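Local coordinates for protein alpha-1,3-glucanase (Paenibacillus glycanilyticus, PDB 6K0P) that hydrolyses alpha-1,3-glucan as a glycoside hydrolase of family 87, here seen as its catalytic domain in complex with the disaccharide nigerose, at residues L110-T113 with R119-Y122; I153-D158 with I165-L170; P177-P182 with T267-S272; N347-R350 with D355-A358; G463-Y468 with I477-V482. The protein carries 1 engineered substitution. All coordinates share one frame; numbering follows the deposited sequence.

Overall arrangement
From the N terminus the five contacts follow one another in series; none nests in or crosses another. In the first domain, contact 1 closes the short loop after strand 110-112, and contact 2 joins strands 152-156 and 165-173, which belong to two different sheets. Contact 3 bridges 84 residues, tying the loop 177-182, between strands 165-173 and 187-189, to a corner of the parallel beta-helix. Contacts 4 and 5 lie within that helix, their centres about 17 Å apart, each closing a turn between two strands across the interior. Among the contacts, only 2 and 4 touch, L169 packing on R350 between the two domains. Contacts 3 and 5 lie on opposite sides of the chain's centre.

Contact 1: residues L110-T113 with R119-Y122; sequences LYAT and RLGY
L110 and A112, alternate residues of strand 110-112, face the loop segment R119-Y122 and make the apolar part of the contact. With CG anti to its own carbonyl carbon (chi1 -79°), L110 lies over the backbone of G121: its CG is 3.9 Å from G121 CA, and its CD1 comes to 3.5 Å from G121 O. Further along, A112 CB is 4.4 Å from L120 CD2 and equally far from R119 CB, a looser touch. Replacing L110 by an alanine would probably leave the G121 peptide without its aliphatic cover and open a gap beside the turn.

No direct hydrogen bond joins the segments, and a water fills the space between the two backbones. It lies 2.8 Å from Y111 O and 2.7 Å from R119 O, both of which can accept from it, and takes a weak bond from G121 N.

Within R119-Y122 the guanidinium of R119 folds back beside Y122, whose CB lies 3.4 Å above its plane toward the rim, while R119 NH2 forms a salt bridge to D123. Y122 OH reaches D282, a residue of a glycan pocket, and L120 O accepts from R385.

The segment is closed by Y122 N bonding to R119 O at 2.9 Å. With L120 extended and G121 at positive phi, where a side chain would collide with the carbonyl oxygen of L120, this is a type II beta turn, packed against strand 110-112 of the antiparallel pair 110-112 and 131-133.

Contact 2: residues I153-D158 with I165-L170; sequences IKIQKD and IYVDLL. With CA (calcium ion), chain J.
I153 opens the contact by presenting CG2, the branch anti to its backbone N, to L170 CD2 at 4.0 Å. The two side chains cross at about a right angle, and CG1 of I153 leads away from L170. K154 faces the other side of its strand, where its NZ donates to Q156 OE1 at 2.8 Å, tilted from the carbonyl plane; K154 also makes a cation-pi contact with Y92.

At I155 the packing returns to the interior, CG2 meeting V167 CG2 at 4.1 Å; L77 touches both residues. The two segments run antiparallel, 170° apart end to end, yet their strands belong to separate sheets and share no hydrogen bonds: they face each other as the two layers of a beta-sandwich, the galactose-binding-domain-like fold expected of this first domain. Just past V167, D168 turns outward and binds the calcium ion through OD1 at 2.3 Å and its backbone O at 2.6 Å; E23, E25, S50 and S53 also bind the metal. A classic beta bulge sets D168 and L169 together opposite R78 of strand 72-80 and brings L170 back to the inner side.

Q156, again on the outer side, sends NE2 to the syn lone pair of D158 OD1 at 2.8 Å, nearly straight at 167° and in its own amide plane. K157 swings inward, laying CD 4.2 Å from I165 CG2, and carries its ammonium on to V162 O, while D158 OD2 is held by Y92 OH.

Contact 3: residues P177-P182 with T267-S272; sequences PPQANP and TIRDLS
Q179 reaches out from the loop 177-182, between strands 165-173 and 187-189, and delivers its amide NE2 to OD2 of D270, at 3.0 Å and almost straight (173°). The bond lies in the plane of the glutamine amide but comes to the carboxylate on its anti side and well out of its plane, the two flat groups being turned 54° apart. This is the tight part of the contact. OD2 is gripped from its other face by R269 NH1, a salt bridge of 2.8 Å within the same strand segment, for which the arginine stretches out from CG to NE and brings the guanidinium round beside the carboxylate of its neighbour. The two donors, Q179 NE2 and R269 NH1, stay 3.9 Å apart, the amide and guanidinium planes nearly perpendicular. OD1 of D270 is taken by N300 ND2, and Q179 NE2 also donates to G236 O, which fixes the turn of the amide.

D270 stands at a corner of the right-handed parallel beta-helix, the pectate-lyase-like fold of the second domain: its left-handed backbone (69/50) bends the chain from strand 267-269 into strand 271-274. The segment 177-182 is thus tied to a corner of the coil, and its backbone also bonds to A237.

Away from D270 the contact is looser. A water gives OD2 of D270 a third bond, 2.9 Å long, but its link to Q179 OE1 is weak at 3.4 Å. P182 barely approaches the strand segment and leans instead on Y213, whose hydroxyl bonds Q179 O.

Contact 4: residues N347-R350 with D355-A358; sequences NYAR and DSFA
F357 pushes the far end of its ring between N347 and A349, two residues on the same side of strand 343-350. CZ and CE1 lie 3.8 Å from N347 CB, while CE2 is 3.8 Å from A349 CB, which puts a methylene and a methyl at neighbouring parts of the ring. The placement follows from CG standing anti to the carbonyl carbon (chi1 -63°), which sends the ring across to strand 343-350; I325 of strand 319-326 also touches it. S356 adds a slighter touch, its CB 4.1 Å from A349 CB, while its hydroxyl bonds T352. Cutting F357 back to an alanine would probably open a gap against N347 CB and A349 CB and leave both without their aromatic neighbour.

The buried amide of N347 turns its polar end to the preceding coil: OD1 accepts from N323 N, and ND2 donates to F320 O. On the opposite side of the same strand Y348 and R350 lie together, R350 NH1 bonding Y348 OH at 2.9 Å. R350 forms salt bridges to D138 and E171 of the first domain, and Y348 meets F19 edge-to-face.

One side of strand 343-350 thus carries the first domain and the other meets F357 across the interior of the same coil. Apolar side chains filling the inside while parallel strands stack along the axis are the mark of a parallel beta-helix.

Contact 5: residues G463-Y468 with I477-V482; sequences GAIWIY and ILIKNV. With GLC (alpha-D-glucopyranose), chain C.
The indole NE1 of W466 hydrogen-bonds Q495 OE1 on one side of strand 465-469, while on the other side I465 and I467 pack against I479. The bond probably helps to orient Q495, whose NE2 hydrogen-bonds the bound glucose; W466 also touches the sugar. A chi1 of -176°, CG opposite the backbone N, carries W466 out beside Y468, whose CB lies 3.5 Å above the indole plane; W466 CZ2 in turn lies 3.4 Å above the Y468 ring. The glucose C6 comes to the rim of the indole, 4.1 Å from CZ2, near the ring plane. Y468 is a pocket residue too, but its OH stays 3.8 Å from the sugar O4, so it probably contributes by shape and packing; Q460 and E529 hold the sugar by hydrogen bonds.

The inward side is purely aliphatic. I465 and I479 lie alongside each other, pointing in opposite senses, I465 CD1 reaching I479 CG2 at 4.0 Å. The same CD1 also approaches V482 CG1 at 4.3 Å, since V482 follows the corner at N481 and returns inward. I467 and I479 meet tip to tip instead, CG1 of I467 being 4.1 Å from CD1 of I479. At the corner, N481 has a left-handed backbone, and its amide bonds D435 and N511 of the adjoining coils.

Strand 465-469 is flanked in parallel by 409-416 and 490-496, and strand 475-485 runs parallel to 437-446 and 507-510, so these isoleucines join two walls of the beta-helix across its interior, with I415 and L492 packed against them from the neighbouring coils.

Contact 1: residues L110-T113 with R119-Y122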
# COMPACT_ATOMS: atom_id res chain seq x y z
N LEU A 110 0.59 -5.88 16.17
CA LEU A 110 0.74 -7.25 15.70
C LEU A 110 2.10 -7.74 16.17
O LEU A 110 3.09 -6.99 16.09
CB LEU A 110 0.63 -7.31 14.16
CG LEU A 110 -0.77 -7.25 13.52
CD1 LEU A 110 -1.58 -8.48 13.91
CD2 LEU A 110 -1.55 -5.97 13.87
N TYR A 111 2.17 -8.97 16.67
CA TYR A 111 3.31 -9.41 17.47
C TYR A 111 4.19 -10.41 16.72
O TYR A 111 3.70 -11.27 15.98
CB TYR A 111 2.83 -9.99 18.81
CG TYR A 111 2.20 -8.92 19.67
CD1 TYR A 111 0.86 -8.60 19.54
CD2 TYR A 111 2.96 -8.19 20.59
CE1 TYR A 111 0.28 -7.60 20.29
CE2 TYR A 111 2.38 -7.19 21.36
CZ TYR A 111 1.04 -6.90 21.20
OH TYR A 111 0.44 -5.91 21.94
N ALA A 112 5.50 -10.27 16.92
CA ALA A 112 6.50 -11.16 16.35
C ALA A 112 7.78 -10.99 17.16
O ALA A 112 7.76 -10.43 18.26
CB ALA A 112 6.71 -10.86 14.86
N THR A 113 8.89 -11.47 16.61
CA THR A 113 10.21 -11.23 17.17
C THR A 113 11.14 -10.86 16.03
O THR A 113 10.81 -11.10 14.86
CB THR A 113 10.76 -12.48 17.88
OG1 THR A 113 11.17 -13.44 16.90
CG2 THR A 113 9.72 -13.09 18.82
N ARG A 119 6.26 -13.75 10.51
CA ARG A 119 4.96 -13.74 11.17
C ARG A 119 4.32 -12.37 11.22
O ARG A 119 3.20 -12.25 11.73
CB ARG A 119 5.10 -14.27 12.60
CG ARG A 119 5.58 -15.72 12.70
CD ARG A 119 4.65 -16.65 11.94
NE ARG A 119 3.29 -16.64 12.49
CZ ARG A 119 2.24 -17.20 11.89
NH1 ARG A 119 2.38 -17.82 10.72
NH2 ARG A 119 1.05 -17.16 12.47
N LEU A 120 4.98 -11.32 10.71
CA LEU A 120 4.40 -9.98 10.80
C LEU A 120 3.02 -9.95 10.18
O LEU A 120 2.84 -10.32 9.01
CB LEU A 120 5.29 -8.99 10.05
CG LEU A 120 6.49 -8.35 10.74
CD1 LEU A 120 7.16 -7.42 9.74
CD2 LEU A 120 6.06 -7.60 11.99
N GLY A 121 2.04 -9.49 10.97
CA GLY A 121 0.67 -9.36 10.54
C GLY A 121 -0.23 -10.53 10.92
O GLY A 121 -1.45 -10.36 10.93
N TYR A 122 0.35 -11.69 11.25
CA TYR A 122 -0.44 -12.90 11.48
C TYR A 122 -0.91 -13.06 12.91
O TYR A 122 -1.93 -13.73 13.14
CB TYR A 122 0.38 -14.14 11.13
CG TYR A 122 0.52 -14.43 9.65
CD1 TYR A 122 -0.47 -15.12 8.96
CD2 TYR A 122 1.65 -14.04 8.96
CE1 TYR A 122 -0.34 -15.40 7.60
CE2 TYR A 122 1.79 -14.31 7.61
CZ TYR A 122 0.80 -14.99 6.93
OH TYR A 122 0.97 -15.25 5.60
O HOH W 1 2.18 -10.72 13.69

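Contact 2: residues I153-D158 with I165-L170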
# COMPACT_ATOMS: atom_id res chain seq x y z
N ILE A 153 -5.46 24.06 12.21
CA ILE A 153 -6.12 22.86 12.73
C ILE A 153 -5.17 22.26 13.75
O ILE A 153 -4.10 21.74 13.39
CB ILE A 153 -6.46 21.87 11.61
CG1 ILE A 153 -7.48 22.47 10.63
CG2 ILE A 153 -6.98 20.56 12.21
CD1 ILE A 153 -8.84 22.76 11.25
N LYS A 154 -5.55 22.35 15.02
CA LYS A 154 -4.69 21.91 16.11
C LYS A 154 -5.21 20.58 16.64
O LYS A 154 -6.42 20.44 16.88
CB LYS A 154 -4.67 22.99 17.20
CG LYS A 154 -3.84 22.66 18.41
CD LYS A 154 -3.69 23.88 19.33
CE LYS A 154 -5.03 24.38 19.83
NZ LYS A 154 -4.81 25.17 21.09
N ILE A 155 -4.32 19.61 16.78
CA ILE A 155 -4.63 18.35 17.46
C ILE A 155 -4.06 18.49 18.86
O ILE A 155 -2.86 18.72 19.01
CB ILE A 155 -3.98 17.16 16.73
CG1 ILE A 155 -4.41 17.13 15.26
CG2 ILE A 155 -4.33 15.86 17.44
CD1 ILE A 155 -5.92 17.00 15.06
N GLN A 156 -4.92 18.40 19.87
CA GLN A 156 -4.51 18.73 21.23
C GLN A 156 -5.05 17.70 22.21
O GLN A 156 -6.20 17.25 22.09
CB GLN A 156 -5.00 20.13 21.61
CG GLN A 156 -4.63 20.59 23.02
CD GLN A 156 -4.82 22.08 23.18
OE1 GLN A 156 -4.09 22.86 22.58
NE2 GLN A 156 -5.79 22.48 23.98
N LYS A 157 -4.22 17.33 23.18
CA LYS A 157 -4.59 16.36 24.20
C LYS A 157 -5.14 17.12 25.40
O LYS A 157 -4.38 17.69 26.19
CB LYS A 157 -3.37 15.52 24.58
CG LYS A 157 -3.71 14.10 25.00
CD LYS A 157 -2.44 13.30 25.33
CE LYS A 157 -1.94 13.63 26.72
NZ LYS A 157 -2.87 13.18 27.80
N ASP A 158 -6.46 17.14 25.53
CA ASP A 158 -7.13 17.86 26.61
C ASP A 158 -7.45 16.90 27.75
O ASP A 158 -7.27 15.68 27.66
CB ASP A 158 -8.41 18.53 26.09
CG ASP A 158 -8.13 19.76 25.23
OD1 ASP A 158 -7.04 20.35 25.36
OD2 ASP A 158 -9.01 20.14 24.42
N ILE A 165 -0.44 9.97 22.96
CA ILE A 165 -0.73 9.68 21.57
C ILE A 165 0.42 10.17 20.70
O ILE A 165 0.92 11.28 20.88
CB ILE A 165 -2.08 10.29 21.15
CG1 ILE A 165 -2.41 9.96 19.69
CG2 ILE A 165 -2.11 11.81 21.37
CD1 ILE A 165 -3.87 10.22 19.32
N TYR A 166 0.86 9.34 19.76
CA TYR A 166 1.80 9.78 18.74
C TYR A 166 0.99 10.23 17.54
O TYR A 166 0.19 9.46 17.00
CB TYR A 166 2.71 8.63 18.31
CG TYR A 166 3.65 8.15 19.39
CD1 TYR A 166 3.24 7.21 20.34
CD2 TYR A 166 4.96 8.63 19.47
CE1 TYR A 166 4.08 6.77 21.32
CE2 TYR A 166 5.82 8.18 20.46
CZ TYR A 166 5.37 7.24 21.37
OH TYR A 166 6.20 6.78 22.37
N VAL A 167 1.18 11.47 17.11
CA VAL A 167 0.46 12.03 15.97
C VAL A 167 1.40 11.99 14.78
O VAL A 167 2.43 12.67 14.77
CB VAL A 167 -0.03 13.45 16.25
CG1 VAL A 167 -0.73 14.01 15.02
CG2 VAL A 167 -0.94 13.48 17.46
N ASP A 168 1.06 11.19 13.77
CA ASP A 168 1.95 10.93 12.64
C ASP A 168 1.68 11.87 11.48
O ASP A 168 2.59 12.55 10.99
CB ASP A 168 1.80 9.46 12.22
CG ASP A 168 2.70 9.08 11.07
OD1 ASP A 168 3.57 9.88 10.70
OD2 ASP A 168 2.55 7.96 10.54
N LEU A 169 0.44 11.90 11.00
CA LEU A 169 0.05 12.73 9.88
C LEU A 169 -1.44 13.02 9.99
O LEU A 169 -2.16 12.35 10.74
CB LEU A 169 0.37 12.08 8.52
CG LEU A 169 -0.32 10.75 8.14
CD1 LEU A 169 -1.78 10.93 7.69
CD2 LEU A 169 0.45 10.02 7.05
N LEU A 170 -1.89 13.99 9.21
CA LEU A 170 -3.29 14.35 9.09
C LEU A 170 -3.66 14.38 7.62
O LEU A 170 -2.98 15.05 6.83
CB LEU A 170 -3.51 15.73 9.71
CG LEU A 170 -4.93 16.29 9.78
CD1 LEU A 170 -5.73 15.50 10.81
CD2 LEU A 170 -4.90 17.78 10.13
CA CA J . 4.90 11.67 10.26

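Contact 3: residues P177-P182 with T267-S272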
# COMPACT_ATOMS: atom_id res chain seq x y z
N PRO A 177 -21.36 17.10 -0.37
CA PRO A 177 -22.55 16.48 0.24
C PRO A 177 -22.82 15.12 -0.38
O PRO A 177 -22.37 14.84 -1.51
CB PRO A 177 -23.68 17.47 -0.11
CG PRO A 177 -22.98 18.77 -0.35
CD PRO A 177 -21.63 18.43 -0.93
N PRO A 178 -23.55 14.24 0.32
CA PRO A 178 -23.79 12.89 -0.21
C PRO A 178 -24.59 12.90 -1.50
O PRO A 178 -25.50 13.71 -1.69
CB PRO A 178 -24.58 12.20 0.92
CG PRO A 178 -25.20 13.33 1.69
CD PRO A 178 -24.19 14.45 1.63
N GLN A 179 -24.25 11.96 -2.38
CA GLN A 179 -24.92 11.78 -3.66
C GLN A 179 -26.15 10.89 -3.48
O GLN A 179 -26.08 9.84 -2.83
CB GLN A 179 -23.90 11.21 -4.65
CG GLN A 179 -24.35 10.20 -5.68
CD GLN A 179 -23.14 9.59 -6.40
OE1 GLN A 179 -22.57 10.23 -7.28
NE2 GLN A 179 -22.74 8.37 -6.02
N ALA A 180 -27.28 11.35 -4.02
CA ALA A 180 -28.56 10.67 -3.89
C ALA A 180 -28.65 9.48 -4.84
O ALA A 180 -27.80 9.27 -5.71
CB ALA A 180 -29.69 11.64 -4.24
N ASN A 181 -29.71 8.70 -4.69
CA ASN A 181 -29.99 7.63 -5.64
C ASN A 181 -30.02 8.22 -7.05
O ASN A 181 -30.79 9.17 -7.29
CB ASN A 181 -31.35 7.01 -5.29
CG ASN A 181 -31.65 5.75 -6.09
OD1 ASN A 181 -31.19 5.61 -7.22
ND2 ASN A 181 -32.41 4.83 -5.50
N PRO A 182 -29.21 7.72 -7.98
CA PRO A 182 -29.21 8.32 -9.32
C PRO A 182 -30.56 8.26 -10.00
O PRO A 182 -30.90 9.16 -10.78
CB PRO A 182 -28.16 7.48 -10.08
CG PRO A 182 -27.32 6.86 -9.00
CD PRO A 182 -28.24 6.63 -7.84
N THR A 267 -20.25 -2.89 -11.78
CA THR A 267 -19.58 -1.71 -11.25
C THR A 267 -19.91 -1.60 -9.78
O THR A 267 -21.08 -1.73 -9.40
CB THR A 267 -20.07 -0.45 -11.97
OG1 THR A 267 -19.76 -0.54 -13.37
CG2 THR A 267 -19.41 0.79 -11.38
N ILE A 268 -18.90 -1.39 -8.95
CA ILE A 268 -19.08 -1.08 -7.53
C ILE A 268 -18.41 0.26 -7.29
O ILE A 268 -17.21 0.41 -7.56
CB ILE A 268 -18.47 -2.16 -6.63
CG1 ILE A 268 -19.08 -3.53 -6.94
CG2 ILE A 268 -18.65 -1.80 -5.16
CD1 ILE A 268 -18.42 -4.68 -6.19
N ARG A 269 -19.17 1.24 -6.79
CA ARG A 269 -18.58 2.57 -6.68
C ARG A 269 -19.16 3.39 -5.53
O ARG A 269 -20.30 3.20 -5.10
CB ARG A 269 -18.70 3.37 -7.99
CG ARG A 269 -20.14 3.72 -8.39
CD ARG A 269 -20.12 4.52 -9.69
NE ARG A 269 -21.42 4.68 -10.34
CZ ARG A 269 -22.17 5.76 -10.24
NH1 ARG A 269 -21.78 6.77 -9.48
NH2 ARG A 269 -23.33 5.84 -10.89
N ASP A 270 -18.33 4.34 -5.06
CA ASP A 270 -18.78 5.46 -4.23
C ASP A 270 -19.22 5.02 -2.84
O ASP A 270 -20.29 5.39 -2.36
CB ASP A 270 -19.86 6.30 -4.93
CG ASP A 270 -19.42 6.80 -6.30
OD1 ASP A 270 -18.20 6.94 -6.54
OD2 ASP A 270 -20.30 7.07 -7.13
N LEU A 271 -18.39 4.23 -2.18
CA LEU A 271 -18.74 3.72 -0.86
C LEU A 271 -17.47 3.31 -0.14
O LEU A 271 -16.40 3.21 -0.73
CB LEU A 271 -19.74 2.56 -0.97
CG LEU A 271 -19.38 1.35 -1.85
CD1 LEU A 271 -18.38 0.41 -1.17
CD2 LEU A 271 -20.65 0.59 -2.25
N SER A 272 -17.61 3.02 1.15
CA SER A 272 -16.51 2.49 1.93
C SER A 272 -16.89 1.15 2.55
O SER A 272 -18.08 0.83 2.70
CB SER A 272 -16.03 3.46 3.02
OG SER A 272 -17.07 3.72 3.95
O HOH W 2 -19.40 9.52 -8.33

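Contact 4: residues N347-R350 with D355-A358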
# COMPACT_ATOMS: atom_id res chain seq x y z
N ASN A 347 -5.01 4.99 -7.66
CA ASN A 347 -5.36 4.41 -6.38
C ASN A 347 -4.30 4.76 -5.35
O ASN A 347 -3.11 4.86 -5.67
CB ASN A 347 -5.47 2.89 -6.49
CG ASN A 347 -6.51 2.47 -7.51
OD1 ASN A 347 -7.71 2.62 -7.28
ND2 ASN A 347 -6.06 1.95 -8.64
N TYR A 348 -4.74 4.93 -4.11
CA TYR A 348 -3.89 5.29 -2.99
C TYR A 348 -3.95 4.17 -1.97
O TYR A 348 -5.04 3.76 -1.56
CB TYR A 348 -4.39 6.59 -2.34
CG TYR A 348 -3.67 6.96 -1.06
CD1 TYR A 348 -4.10 6.47 0.18
CD2 TYR A 348 -2.59 7.83 -1.07
CE1 TYR A 348 -3.44 6.79 1.35
CE2 TYR A 348 -1.93 8.17 0.10
CZ TYR A 348 -2.36 7.65 1.30
OH TYR A 348 -1.70 7.98 2.48
N ALA A 349 -2.77 3.69 -1.55
CA ALA A 349 -2.68 2.67 -0.52
C ALA A 349 -1.77 3.17 0.59
O ALA A 349 -0.70 3.72 0.33
CB ALA A 349 -2.11 1.36 -1.07
N ARG A 350 -2.21 2.96 1.84
CA ARG A 350 -1.36 3.24 2.99
C ARG A 350 -1.59 2.14 4.02
O ARG A 350 -2.73 1.81 4.34
CB ARG A 350 -1.68 4.60 3.63
CG ARG A 350 -0.78 4.91 4.83
CD ARG A 350 -1.06 6.29 5.40
NE ARG A 350 -2.31 6.38 6.15
CZ ARG A 350 -3.26 7.30 5.93
NH1 ARG A 350 -3.12 8.22 4.97
NH2 ARG A 350 -4.33 7.33 6.70
N ASP A 355 2.65 -6.74 -0.28
CA ASP A 355 2.83 -5.90 -1.47
C ASP A 355 1.58 -5.05 -1.71
O ASP A 355 0.48 -5.58 -1.83
CB ASP A 355 3.05 -6.79 -2.70
CG ASP A 355 4.37 -7.54 -2.69
OD1 ASP A 355 5.38 -7.05 -2.14
OD2 ASP A 355 4.39 -8.64 -3.28
N SER A 356 1.74 -3.73 -1.78
CA SER A 356 0.55 -2.89 -1.89
C SER A 356 -0.15 -3.10 -3.22
O SER A 356 -1.36 -3.35 -3.27
CB SER A 356 0.89 -1.42 -1.70
OG SER A 356 1.43 -1.18 -0.40
N PHE A 357 0.60 -3.01 -4.32
CA PHE A 357 0.10 -3.26 -5.67
C PHE A 357 1.04 -4.28 -6.29
O PHE A 357 2.25 -4.04 -6.35
CB PHE A 357 0.09 -1.98 -6.50
CG PHE A 357 -0.82 -0.91 -5.97
CD1 PHE A 357 -2.19 -0.97 -6.21
CD2 PHE A 357 -0.32 0.13 -5.22
CE1 PHE A 357 -3.04 0.02 -5.72
CE2 PHE A 357 -1.17 1.12 -4.72
CZ PHE A 357 -2.53 1.06 -4.97
N ALA A 358 0.49 -5.40 -6.74
CA ALA A 358 1.32 -6.50 -7.21
C ALA A 358 0.74 -7.12 -8.47
O ALA A 358 -0.47 -7.05 -8.72
CB ALA A 358 1.47 -7.59 -6.13

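Contact 5: residues G463-Y468 with I477-V482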
# COMPACT_ATOMS: atom_id res chain seq x y z
N GLY A 463 17.35 -2.90 -1.21
CA GLY A 463 17.39 -1.59 -1.81
C GLY A 463 16.01 -1.08 -2.17
O GLY A 463 15.00 -1.78 -2.05
N ALA A 464 15.98 0.17 -2.63
CA ALA A 464 14.72 0.79 -3.05
C ALA A 464 14.09 0.03 -4.21
O ALA A 464 12.86 -0.12 -4.27
CB ALA A 464 14.95 2.25 -3.44
N ILE A 465 14.91 -0.44 -5.15
CA ILE A 465 14.47 -1.32 -6.23
C ILE A 465 15.35 -2.55 -6.20
O ILE A 465 16.59 -2.44 -6.21
CB ILE A 465 14.54 -0.65 -7.61
CG1 ILE A 465 13.73 0.65 -7.62
CG2 ILE A 465 14.02 -1.62 -8.70
CD1 ILE A 465 13.69 1.36 -8.97
N TRP A 466 14.72 -3.72 -6.13
CA TRP A 466 15.40 -5.00 -6.13
C TRP A 466 15.10 -5.69 -7.45
O TRP A 466 13.94 -5.96 -7.77
CB TRP A 466 14.88 -5.84 -4.96
CG TRP A 466 15.53 -7.19 -4.74
CD1 TRP A 466 16.83 -7.55 -5.00
CD2 TRP A 466 14.90 -8.34 -4.18
NE1 TRP A 466 17.03 -8.86 -4.64
CE2 TRP A 466 15.86 -9.37 -4.13
CE3 TRP A 466 13.60 -8.60 -3.72
CZ2 TRP A 466 15.57 -10.64 -3.63
CZ3 TRP A 466 13.31 -9.86 -3.22
CH2 TRP A 466 14.28 -10.86 -3.18
N ILE A 467 16.16 -5.95 -8.22
CA ILE A 467 16.07 -6.69 -9.48
C ILE A 467 16.63 -8.07 -9.19
O ILE A 467 17.85 -8.23 -9.05
CB ILE A 467 16.84 -5.99 -10.60
CG1 ILE A 467 16.40 -4.52 -10.77
CG2 ILE A 467 16.64 -6.76 -11.91
CD1 ILE A 467 17.22 -3.51 -9.94
N TYR A 468 15.75 -9.06 -9.08
CA TYR A 468 16.11 -10.39 -8.59
C TYR A 468 15.84 -11.42 -9.68
O TYR A 468 14.68 -11.70 -10.01
CB TYR A 468 15.29 -10.75 -7.34
CG TYR A 468 15.60 -12.08 -6.70
CD1 TYR A 468 16.91 -12.48 -6.46
CD2 TYR A 468 14.57 -12.93 -6.29
CE1 TYR A 468 17.19 -13.70 -5.84
CE2 TYR A 468 14.84 -14.14 -5.67
CZ TYR A 468 16.16 -14.52 -5.45
OH TYR A 468 16.44 -15.72 -4.84
N ILE A 477 13.45 -5.53 -18.91
CA ILE A 477 13.08 -4.68 -17.78
C ILE A 477 13.62 -3.29 -18.08
O ILE A 477 14.83 -3.14 -18.29
CB ILE A 477 13.69 -5.20 -16.47
CG1 ILE A 477 13.32 -6.66 -16.22
CG2 ILE A 477 13.32 -4.28 -15.30
CD1 ILE A 477 11.85 -6.90 -16.03
N LEU A 478 12.75 -2.29 -18.10
CA LEU A 478 13.13 -0.91 -18.34
C LEU A 478 12.71 -0.08 -17.14
O LEU A 478 11.52 -0.02 -16.81
CB LEU A 478 12.47 -0.39 -19.62
CG LEU A 478 12.71 1.08 -19.92
CD1 LEU A 478 14.19 1.35 -20.04
CD2 LEU A 478 11.99 1.51 -21.21
N ILE A 479 13.68 0.54 -16.47
CA ILE A 479 13.44 1.37 -15.29
C ILE A 479 13.87 2.78 -15.67
O ILE A 479 15.06 3.02 -15.91
CB ILE A 479 14.24 0.88 -14.07
CG1 ILE A 479 13.78 -0.53 -13.65
CG2 ILE A 479 14.11 1.87 -12.90
CD1 ILE A 479 14.78 -1.29 -12.81
N LYS A 480 12.92 3.70 -15.75
CA LYS A 480 13.27 5.03 -16.22
C LYS A 480 12.51 6.11 -15.46
O LYS A 480 11.38 5.90 -15.02
CB LYS A 480 13.06 5.17 -17.74
CG LYS A 480 11.66 4.93 -18.24
CD LYS A 480 11.60 5.13 -19.75
CE LYS A 480 10.26 4.73 -20.34
NZ LYS A 480 10.22 4.97 -21.82
N ASN A 481 13.17 7.26 -15.31
CA ASN A 481 12.58 8.46 -14.72
C ASN A 481 12.20 8.23 -13.25
O ASN A 481 11.05 8.39 -12.84
CB ASN A 481 11.40 8.96 -15.56
CG ASN A 481 11.80 9.20 -17.00
OD1 ASN A 481 12.77 9.90 -17.26
ND2 ASN A 481 11.07 8.59 -17.94
N VAL A 482 13.20 7.86 -12.46
CA VAL A 482 12.98 7.48 -11.07
C VAL A 482 13.84 8.35 -10.16
O VAL A 482 15.04 8.52 -10.40
CB VAL A 482 13.29 5.99 -10.83
CG1 VAL A 482 13.06 5.64 -9.35
CG2 VAL A 482 12.43 5.12 -11.71
C1 GLC C . 16.21 -16.57 1.16
C2 GLC C . 14.77 -17.01 1.11
C3 GLC C . 14.16 -16.91 -0.26
C4 GLC C . 14.42 -15.52 -0.79
C5 GLC C . 15.92 -15.34 -0.85
C6 GLC C . 16.25 -13.96 -1.34
O1 GLC C . 16.91 -17.50 0.60
O2 GLC C . 14.64 -18.33 1.61
O3 GLC C . 12.77 -16.89 -0.03
O4 GLC C . 13.86 -15.34 -2.09
O5 GLC C . 16.46 -15.42 0.43
O6 GLC C . 17.61 -13.64 -1.28